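PDB 4KQ9: ribose ABC transporter, substrate binding protein from Conexibacter woesei, which probably binds a sugar, thought to be ribose, in the periplasm as the substrate-binding component of an ABC importer. Local coordinates for residues A120-D125 with M220-D225; L241-C246 with T274-I279. The protein carries 1 engineered substitution. One frame throughout, in Å; residues are numbered along the deposited sequence.

Contact 1. Residues A120-D125 with M220-D225. Engineered in segment 220-225: Met220 (natural residue Val).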
# COMPACT_ATOMS: atom_id res chain seq x y z
N ALA A 120 -9.62 11.60 -3.25
CA ALA A 120 -10.59 12.63 -2.91
C ALA A 120 -10.60 13.77 -3.93
O ALA A 120 -11.70 14.21 -4.34
CB ALA A 120 -10.40 13.11 -1.52
N THR A 121 -9.40 14.16 -4.43
CA THR A 121 -9.29 15.18 -5.45
C THR A 121 -9.84 14.75 -6.80
O THR A 121 -10.50 15.57 -7.51
CB THR A 121 -7.82 15.64 -5.58
OG1 THR A 121 -7.38 16.03 -4.31
CG2 THR A 121 -7.68 16.79 -6.53
N TYR A 122 -9.62 13.48 -7.18
CA TYR A 122 -10.17 12.96 -8.36
C TYR A 122 -11.70 13.16 -8.34
O TYR A 122 -12.30 13.55 -9.37
CB TYR A 122 -9.82 11.47 -8.53
CG TYR A 122 -10.32 10.91 -9.80
CD1 TYR A 122 -9.57 11.07 -10.96
CD2 TYR A 122 -11.54 10.26 -9.87
CE1 TYR A 122 -10.00 10.55 -12.14
CE2 TYR A 122 -12.01 9.76 -11.06
CZ TYR A 122 -11.21 9.91 -12.19
OH TYR A 122 -11.62 9.47 -13.38
N ILE A 123 -12.30 12.80 -7.21
CA ILE A 123 -13.76 12.82 -7.07
C ILE A 123 -14.24 14.29 -7.05
O ILE A 123 -15.13 14.64 -7.81
CB ILE A 123 -14.20 12.16 -5.75
CG1 ILE A 123 -14.10 10.62 -5.90
CG2 ILE A 123 -15.65 12.52 -5.41
CD1 ILE A 123 -14.08 9.92 -4.55
N ALA A 124 -13.61 15.10 -6.22
CA ALA A 124 -13.89 16.54 -6.19
C ALA A 124 -13.82 17.20 -7.60
O ALA A 124 -14.74 17.87 -7.99
CB ALA A 124 -13.00 17.23 -5.17
N ASP A 125 -12.80 16.93 -8.41
CA ASP A 125 -12.74 17.54 -9.72
C ASP A 125 -13.91 17.12 -10.61
O ASP A 125 -14.22 17.82 -11.56
CB ASP A 125 -11.38 17.24 -10.41
CG ASP A 125 -10.21 17.91 -9.70
OD1 ASP A 125 -10.43 18.81 -8.86
OD2 ASP A 125 -9.07 17.50 -9.93
N MSE A 220 -19.31 7.37 -9.04
CA MSE A 220 -17.85 7.20 -9.22
C MSE A 220 -17.28 6.37 -8.07
O MSE A 220 -17.37 6.74 -6.92
CB MSE A 220 -17.11 8.54 -9.21
CG MSE A 220 -17.40 9.33 -10.48
SE MSE A 220 -16.16 10.89 -10.35
CE MSE A 220 -17.07 11.73 -8.94
N VAL A 221 -16.66 5.26 -8.40
CA VAL A 221 -16.05 4.37 -7.38
C VAL A 221 -14.52 4.43 -7.49
O VAL A 221 -14.00 4.28 -8.60
CB VAL A 221 -16.49 2.94 -7.70
CG1 VAL A 221 -15.70 1.95 -6.91
CG2 VAL A 221 -18.02 2.82 -7.51
N VAL A 222 -13.83 4.64 -6.36
CA VAL A 222 -12.39 4.77 -6.28
C VAL A 222 -11.85 3.84 -5.18
O VAL A 222 -12.47 3.67 -4.08
CB VAL A 222 -11.91 6.23 -6.07
CG1 VAL A 222 -12.58 7.26 -7.04
CG2 VAL A 222 -12.20 6.66 -4.66
N GLY A 223 -10.72 3.23 -5.47
CA GLY A 223 -10.08 2.22 -4.57
C GLY A 223 -8.56 2.35 -4.62
O GLY A 223 -8.06 3.30 -5.20
N THR A 224 -7.82 1.43 -4.02
CA THR A 224 -6.40 1.40 -4.00
C THR A 224 -5.96 -0.08 -4.14
O THR A 224 -6.55 -0.94 -3.57
CB THR A 224 -5.85 1.95 -2.67
OG1 THR A 224 -6.21 3.32 -2.53
CG2 THR A 224 -4.39 1.83 -2.61
N ASP A 225 -4.91 -0.26 -4.90
CA ASP A 225 -4.09 -1.44 -5.06
C ASP A 225 -3.78 -1.70 -6.53
O ASP A 225 -2.82 -2.31 -6.84
CB ASP A 225 -4.70 -2.72 -4.49
CG ASP A 225 -4.67 -2.77 -2.96
OD1 ASP A 225 -3.97 -1.97 -2.35
OD2 ASP A 225 -5.44 -3.54 -2.41

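Contact 2. Residues L241-C246 with T274-I279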
# COMPACT_ATOMS: atom_id res chain seq x y z
N LEU A 241 -11.29 5.06 -10.61
CA LEU A 241 -9.87 5.27 -10.29
C LEU A 241 -9.38 4.18 -9.35
O LEU A 241 -10.10 3.79 -8.40
CB LEU A 241 -9.68 6.60 -9.57
CG LEU A 241 -8.30 7.07 -9.08
CD1 LEU A 241 -7.62 7.66 -10.27
CD2 LEU A 241 -8.35 8.22 -8.04
N THR A 242 -8.19 3.71 -9.60
CA THR A 242 -7.47 2.99 -8.56
C THR A 242 -6.05 3.52 -8.45
O THR A 242 -5.56 4.22 -9.38
CB THR A 242 -7.48 1.48 -8.87
OG1 THR A 242 -6.92 0.75 -7.78
CG2 THR A 242 -6.72 1.15 -10.13
N VAL A 243 -5.36 3.19 -7.38
CA VAL A 243 -4.02 3.70 -7.16
C VAL A 243 -3.07 2.51 -6.95
O VAL A 243 -3.34 1.65 -6.09
CB VAL A 243 -3.96 4.67 -5.98
CG1 VAL A 243 -2.54 5.31 -5.81
CG2 VAL A 243 -4.95 5.79 -6.21
N SER A 244 -1.97 2.46 -7.70
CA SER A 244 -0.87 1.47 -7.44
C SER A 244 0.13 2.01 -6.41
O SER A 244 0.50 3.19 -6.47
CB SER A 244 -0.15 1.16 -8.70
OG SER A 244 1.00 0.42 -8.39
N GLN A 245 0.51 1.15 -5.46
CA GLN A 245 1.55 1.47 -4.50
C GLN A 245 2.89 0.99 -4.98
O GLN A 245 3.81 1.02 -4.23
CB GLN A 245 1.23 0.76 -3.21
CG GLN A 245 -0.00 1.31 -2.54
CD GLN A 245 -0.15 0.70 -1.14
OE1 GLN A 245 -1.08 -0.06 -0.89
NE2 GLN A 245 0.79 0.98 -0.26
N CYS A 246 3.00 0.53 -6.24
CA CYS A 246 4.30 0.30 -6.90
C CYS A 246 5.20 -0.68 -6.14
O CYS A 246 6.33 -0.35 -5.76
CB CYS A 246 4.99 1.62 -7.06
SG CYS A 246 4.10 2.73 -8.19
N THR A 274 7.63 6.28 -1.35
CA THR A 274 7.78 5.64 -2.61
C THR A 274 6.68 6.10 -3.55
O THR A 274 5.66 6.48 -3.09
CB THR A 274 7.78 4.09 -2.41
OG1 THR A 274 6.71 3.68 -1.55
CG2 THR A 274 9.09 3.68 -1.70
N PRO A 275 6.92 6.05 -4.85
CA PRO A 275 5.97 6.52 -5.84
C PRO A 275 4.65 5.74 -5.81
O PRO A 275 4.60 4.59 -5.46
CB PRO A 275 6.67 6.32 -7.17
CG PRO A 275 7.99 5.82 -6.92
CD PRO A 275 8.11 5.50 -5.46
N VAL A 276 3.58 6.46 -6.06
CA VAL A 276 2.27 5.86 -6.33
C VAL A 276 1.79 6.40 -7.69
O VAL A 276 2.23 7.50 -8.08
CB VAL A 276 1.24 6.20 -5.24
CG1 VAL A 276 1.70 5.75 -3.88
CG2 VAL A 276 0.82 7.67 -5.21
N ILE A 277 0.98 5.62 -8.39
CA ILE A 277 0.48 5.94 -9.71
C ILE A 277 -1.04 5.75 -9.75
O ILE A 277 -1.51 4.67 -9.41
CB ILE A 277 1.11 5.09 -10.81
CG1 ILE A 277 2.59 5.40 -10.92
CG2 ILE A 277 0.51 5.48 -12.14
CD1 ILE A 277 3.37 4.67 -11.97
N GLU A 278 -1.76 6.79 -10.10
CA GLU A 278 -3.22 6.77 -10.33
C GLU A 278 -3.57 6.28 -11.72
O GLU A 278 -2.94 6.70 -12.74
CB GLU A 278 -3.78 8.20 -10.30
CG GLU A 278 -3.51 8.96 -9.05
CD GLU A 278 -3.88 10.45 -9.17
OE1 GLU A 278 -5.06 10.79 -9.43
OE2 GLU A 278 -2.98 11.30 -8.97
N ILE A 279 -4.63 5.47 -11.80
CA ILE A 279 -5.05 4.83 -13.02
C ILE A 279 -6.53 5.12 -13.13
O ILE A 279 -7.25 4.71 -12.24
CB ILE A 279 -4.85 3.32 -12.87
CG1 ILE A 279 -3.43 3.01 -12.44
CG2 ILE A 279 -5.18 2.61 -14.17
CD1 ILE A 279 -3.12 1.57 -12.56
O HOH W 1 4.55 3.29 -3.07

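Contact 1. Residues A120-D125 with M220-D225
Ile123 crosses Val222 at a slant, its CD1 lying 3.8 Å from Val222 CG2, while both CG1 and CD1 of the isoleucine also meet Val222 CG1. With CG1 beside the backbone N (chi1 -76°), Ile123 CG2 is anti to that N and meets Met220 CE at 3.9 Å. Met220 is an engineered selenomethionine replacing the natural valine. Its chain bends at the last torsion (chi3 -71°), which puts CE 3.7 Å from Ile123 O, and it slides past Ile123 in the opposite sense. The setting is the alpha/beta layering of a periplasmic binding protein lobe: helix 112-126 covers strand 220-222, an outermost strand of a four-stranded parallel sheet, running nearly antiparallel to it at 9.6 Å between the axes of the short segments. A branched, wholly apolar isoleucine suits this buried layer, its longer arm spanning to Val222. An alanine here would probably open a gap beside Val222, leaving its CG2 without a neighbour across the contact. Tyr122 flanks the group obliquely, Met220 SE standing 5.4 Å from its ring centroid in a Met-aromatic contact. Val222 CG1 is 4.3 Å from Tyr122 CD2.

Contact 2. Residues L241-C246 with T274-I279
Cys246 SG is anti to its own carbonyl carbon (chi1 -65°), a turn that sets it 3.3 Å from Pro275 O and 4.1 Å from Ile277 CG1; the same sulfur forms the disulfide with Cys296 of helix 291-297. Ser244 OG, anti to the backbone N (chi1 170°), accepts from Cys246 N at 2.9 Å in an ST turn and also bonds Glu297, a job for a short hydroxyl side chain. Behind this turn the two segments form an antiparallel ribbon where the chain crosses between the lobes, consistent with the hinge of a periplasmic binding protein. Thr242 pairs with Ile279 and Ser244 with Ile277 as hydrogen-bonded pairs, with Val243 opposite Glu278 as the non-hydrogen-bonded pair between them. Of the four backbone bonds, Ser244 N to Ile277 O is the shortest at 2.8 Å. Beta-branched Thr242, Val243, Ile277 and Ile279 favour the extended backbone. Thr242 and Ile279 lie side by side, CG2 to CB 4.0 Å, while the threonine hydroxyl is engaged by Asp199 and Ala226 N. On the face of Val243 and Glu278, Val243 CG1 meets Val276 CB at 3.9 Å, and Leu241 CD1 reaches Glu278 CB. Past the strands, a water donates to Gln245 O and Pro275 O and accepts from Thr274 OG1, bridging the segments.

Both contacts are largely buried, but they differ in chemistry. Contact 1 packs a helix on the face of the outermost strand of a sheet, almost entirely through apolar side chains, with no hydrogen bond across it; contact 2 is a ribbon bound mainly by its backbones, with polar side chains, a water and a disulfide at one end. Its centre is about 9 Å from the centre of the chain, against about 16 Å for contact 1. The two join directly: Gly223 N to Leu241 O (3.0 Å) and Asp225 N to Val243 O (2.7 Å) are probable hydrogen bonds tying 220-225 to 241-246. Helix 112-126 serves both, since Tyr122 CB packs on Leu241 CD2 at 3.6 Å and Leu118 touches Glu278.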